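Side-chain contacts in D-xylonate dehydratase (Caulobacter crescentus, PDB 5OYN), which catalyses the dehydration of D-xylonate to 2-dehydro-3-deoxy-D-arabinonate in D-xylose degradation, and handles D-gluconate about as efficiently: residues Asp480-Lys484 against Lys485-Ser489; Ala540-Glu544 against Ala545-Ala549. All coordinates share one frame; numbering follows the deposited sequence.

Contact 1. Residues Asp480-Lys484 against Lys485-Ser489; sequences DHLLK and KGIMS
Leu482 and Ile487 meet through the ends of their branches, CD2 of Leu482 lying 3.5 Å from CD1 of Ile487 as the two side chains pass at a slant. One residue further along, the pattern is repeated at about a right angle: CD2 of Leu483 takes the terminal methyl CE of Met488 at 3.8 Å. Met488 reaches back because its chain is bent at both chi2 (-41°) and chi3 (-71°). Both pairs are five residues apart and straddle a Schellman motif that closes helix 480-484. Gly486, with positive phi (89°), turns the chain; its N donates to Leu483 O at 2.9 Å, from above the carbonyl plane, while Ile487 N reaches Leu482 O at 3.1 Å, tilted from the plane of the Leu482 carbonyl. A CB on residue 486 would press against the carbonyl oxygen of Lys485. Lys485 follows another path: its extended chain lies over the last turn, CG beside His481 O (3.1 Å), and brings NZ obliquely to the imidazole of His481, 3.5 Å from CD2. The ring's NE2 makes a weak hydrogen bond to Ile451 O. Arg184 and Ala187 of helix 177-187 cover Leu483, and Arg184 also touches Met488, whereas Ile487 packs on Arg416 of helix 411-417 and on Glu453.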
# COMPACT_ATOMS: atom_id res chain seq x y z
N ASP A 480 -25.27 -2.50 43.21
CA ASP A 480 -26.20 -3.39 42.51
C ASP A 480 -27.59 -3.31 43.12
O ASP A 480 -28.59 -3.23 42.39
CB ASP A 480 -25.69 -4.83 42.54
CG ASP A 480 -24.32 -4.99 41.90
OD1 ASP A 480 -23.75 -3.99 41.40
OD2 ASP A 480 -23.80 -6.13 41.90
N HIS A 481 -27.68 -3.31 44.45
CA HIS A 481 -28.99 -3.34 45.10
C HIS A 481 -29.84 -2.14 44.69
O HIS A 481 -31.05 -2.27 44.52
CB HIS A 481 -28.84 -3.43 46.63
CG HIS A 481 -28.49 -2.14 47.31
ND1 HIS A 481 -27.24 -1.89 47.83
CD2 HIS A 481 -29.25 -1.05 47.59
CE1 HIS A 481 -27.24 -0.69 48.39
NE2 HIS A 481 -28.44 -0.16 48.25
N LEU A 482 -29.21 -0.98 44.47
CA LEU A 482 -29.93 0.19 43.99
C LEU A 482 -30.29 0.07 42.51
O LEU A 482 -31.39 0.45 42.10
CB LEU A 482 -29.11 1.46 44.23
CG LEU A 482 -29.18 2.01 45.66
CD1 LEU A 482 -27.83 2.50 46.13
CD2 LEU A 482 -30.22 3.11 45.74
N LEU A 483 -29.36 -0.45 41.69
CA LEU A 483 -29.66 -0.68 40.28
C LEU A 483 -30.88 -1.57 40.14
O LEU A 483 -31.77 -1.28 39.33
CB LEU A 483 -28.45 -1.30 39.57
CG LEU A 483 -27.38 -0.31 39.11
CD1 LEU A 483 -26.07 -0.99 38.76
CD2 LEU A 483 -27.90 0.55 37.96
N LYS A 484 -30.95 -2.64 40.93
CA LYS A 484 -32.09 -3.55 40.85
C LYS A 484 -33.40 -2.89 41.28
O LYS A 484 -34.47 -3.34 40.86
CB LYS A 484 -31.81 -4.81 41.69
CG LYS A 484 -30.78 -5.73 41.04
CD LYS A 484 -30.38 -6.91 41.92
CE LYS A 484 -29.42 -7.85 41.17
NZ LYS A 484 -28.74 -8.85 42.06
N LYS A 485 -33.33 -1.81 42.06
CA LYS A 485 -34.52 -1.03 42.40
C LYS A 485 -34.87 0.01 41.35
O LYS A 485 -35.84 0.76 41.54
CB LYS A 485 -34.33 -0.33 43.75
CG LYS A 485 -33.96 -1.23 44.91
CD LYS A 485 -33.49 -0.38 46.10
CE LYS A 485 -33.32 -1.19 47.39
NZ LYS A 485 -32.56 -0.43 48.45
N GLY A 486 -34.12 0.08 40.25
CA GLY A 486 -34.40 1.04 39.19
C GLY A 486 -33.75 2.39 39.33
O GLY A 486 -34.08 3.31 38.58
N ILE A 487 -32.83 2.55 40.28
CA ILE A 487 -32.14 3.82 40.49
C ILE A 487 -30.89 3.79 39.63
O ILE A 487 -29.89 3.17 39.98
CB ILE A 487 -31.83 4.06 41.96
CG1 ILE A 487 -33.14 4.33 42.70
CG2 ILE A 487 -30.83 5.21 42.13
CD1 ILE A 487 -32.96 4.67 44.15
N MET A 488 -30.94 4.48 38.49
CA MET A 488 -29.94 4.24 37.45
C MET A 488 -28.67 5.05 37.67
O MET A 488 -27.60 4.62 37.22
CB MET A 488 -30.54 4.54 36.08
CG MET A 488 -31.64 3.57 35.67
SD MET A 488 -31.25 1.87 36.12
CE MET A 488 -29.94 1.51 34.95
N SER A 489 -28.75 6.19 38.34
CA SER A 489 -27.56 6.99 38.58
C SER A 489 -27.68 7.69 39.93
O SER A 489 -28.77 8.09 40.34
CB SER A 489 -27.35 8.02 37.47
OG SER A 489 -28.56 8.66 37.13

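Contact 2. Residues Ala540-Glu544 against Ala545-Ala549; sequences ALVDE and ATIAA
The backbone passes from an extended Val542 through Asp543 into the first turn of helix 544-551, where Ile547 N donates to Asp543 O at 3.1 Å, almost in line with the carbonyl bond. Asp543 also turns its carboxylate back over this turn. Its CG sits between the backbone N and the carbonyl carbon (chi1 58°), which brings both oxygens to Thr546, the two side chains meeting at about a right angle. The hydroxyl OG1 of Thr546 donates to OD1 of Asp543 at 2.6 Å, on the syn side and 29° out of the carboxylate plane. OD2 of Asp543 instead receives Thr546 N at 3.1 Å from well above that plane, and more weakly Ala545 N. Asp543 is thus the N-cap of the helix, its carboxylate accepting amide hydrogens that have no helical carbonyl before them; the positive end of the helix dipole would probably favour the charged form. Replacing Thr546 by a valine would probably leave OD1 of Asp543 without its hydroxyl donor and the carboxylate freer to turn. Next to the cap, Val542 CG1 meets Ile547 CG1 at 3.8 Å, the side chains slanting past each other, and lies 4.1 Å from Thr546 CB. CD1 of Ile547 lies 3.4 Å from Val542 O. Trp522 touches Ile547 and Asp527 touches Val542, both from the loop that precedes strand 528-532.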
# COMPACT_ATOMS: atom_id res chain seq x y z
N ALA A 540 -18.33 20.94 51.11
CA ALA A 540 -18.35 19.96 52.19
C ALA A 540 -18.72 20.69 53.48
O ALA A 540 -18.01 21.61 53.90
CB ALA A 540 -17.00 19.27 52.31
N LEU A 541 -19.85 20.30 54.07
CA LEU A 541 -20.31 20.85 55.36
C LEU A 541 -19.48 20.21 56.47
O LEU A 541 -19.90 19.28 57.16
CB LEU A 541 -21.80 20.59 55.55
CG LEU A 541 -22.66 21.06 54.39
CD1 LEU A 541 -24.13 20.76 54.65
CD2 LEU A 541 -22.44 22.54 54.11
N VAL A 542 -18.26 20.74 56.64
CA VAL A 542 -17.28 20.24 57.59
C VAL A 542 -16.47 21.42 58.10
O VAL A 542 -15.80 22.12 57.33
CB VAL A 542 -16.37 19.17 56.95
CG1 VAL A 542 -15.10 18.98 57.76
CG2 VAL A 542 -17.12 17.84 56.80
N ASP A 543 -16.52 21.66 59.42
CA ASP A 543 -16.09 22.92 60.01
C ASP A 543 -14.58 23.13 59.84
O ASP A 543 -13.81 22.19 59.65
CB ASP A 543 -16.46 22.98 61.49
CG ASP A 543 -15.85 21.84 62.29
OD1 ASP A 543 -16.32 20.68 62.14
OD2 ASP A 543 -14.90 22.09 63.07
N GLU A 544 -14.19 24.41 59.94
CA GLU A 544 -12.79 24.81 59.73
C GLU A 544 -11.83 24.05 60.63
O GLU A 544 -10.68 23.81 60.26
CB GLU A 544 -12.65 26.31 59.98
CG GLU A 544 -12.81 27.19 58.75
CD GLU A 544 -11.95 28.45 58.81
OE1 GLU A 544 -11.42 28.77 59.90
OE2 GLU A 544 -11.79 29.13 57.76
N ALA A 545 -12.29 23.67 61.83
CA ALA A 545 -11.43 23.01 62.80
C ALA A 545 -11.18 21.55 62.43
O ALA A 545 -10.03 21.10 62.39
CB ALA A 545 -12.04 23.13 64.20
N THR A 546 -12.26 20.80 62.15
CA THR A 546 -12.10 19.42 61.70
C THR A 546 -11.28 19.34 60.42
O THR A 546 -10.54 18.37 60.22
CB THR A 546 -13.46 18.77 61.47
OG1 THR A 546 -14.35 19.09 62.54
CG2 THR A 546 -13.31 17.26 61.40
N ILE A 547 -11.37 20.36 59.56
CA ILE A 547 -10.66 20.33 58.28
C ILE A 547 -9.16 20.18 58.51
O ILE A 547 -8.52 19.27 57.96
CB ILE A 547 -11.00 21.58 57.44
CG1 ILE A 547 -12.39 21.45 56.82
CG2 ILE A 547 -9.97 21.79 56.34
CD1 ILE A 547 -12.75 22.60 55.88
N ALA A 548 -8.57 21.06 59.33
CA ALA A 548 -7.12 21.03 59.52
C ALA A 548 -6.67 19.83 60.33
O ALA A 548 -5.49 19.44 60.24
CB ALA A 548 -6.65 22.32 60.17
N ALA A 549 -7.56 19.23 61.12
CA ALA A 549 -7.23 17.98 61.81
C ALA A 549 -7.00 16.86 60.81
O ALA A 549 -6.05 16.08 60.94
CB ALA A 549 -8.34 17.61 62.79

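Contact 1 comes first along the chain and closes before contact 2 opens; their centres lie 32 Å apart and their nearest atoms about 20 Å, without touching. Both belong to the C-terminal part of the IlvD/Edd dehydratase fold and border the same mixed five-stranded sheet at its two outermost strands within this chain: the loop of contact 1 leads on to strand 492-494, whereas contact 2 begins at the last residue of strand 537-540. They also treat helix ends in opposite ways, residues 480-489 finishing a helix and residues 540-549 starting one. Each lies away from the iron-sulfur and magnesium sites, at places where the chain enters or leaves an edge strand of the sheet.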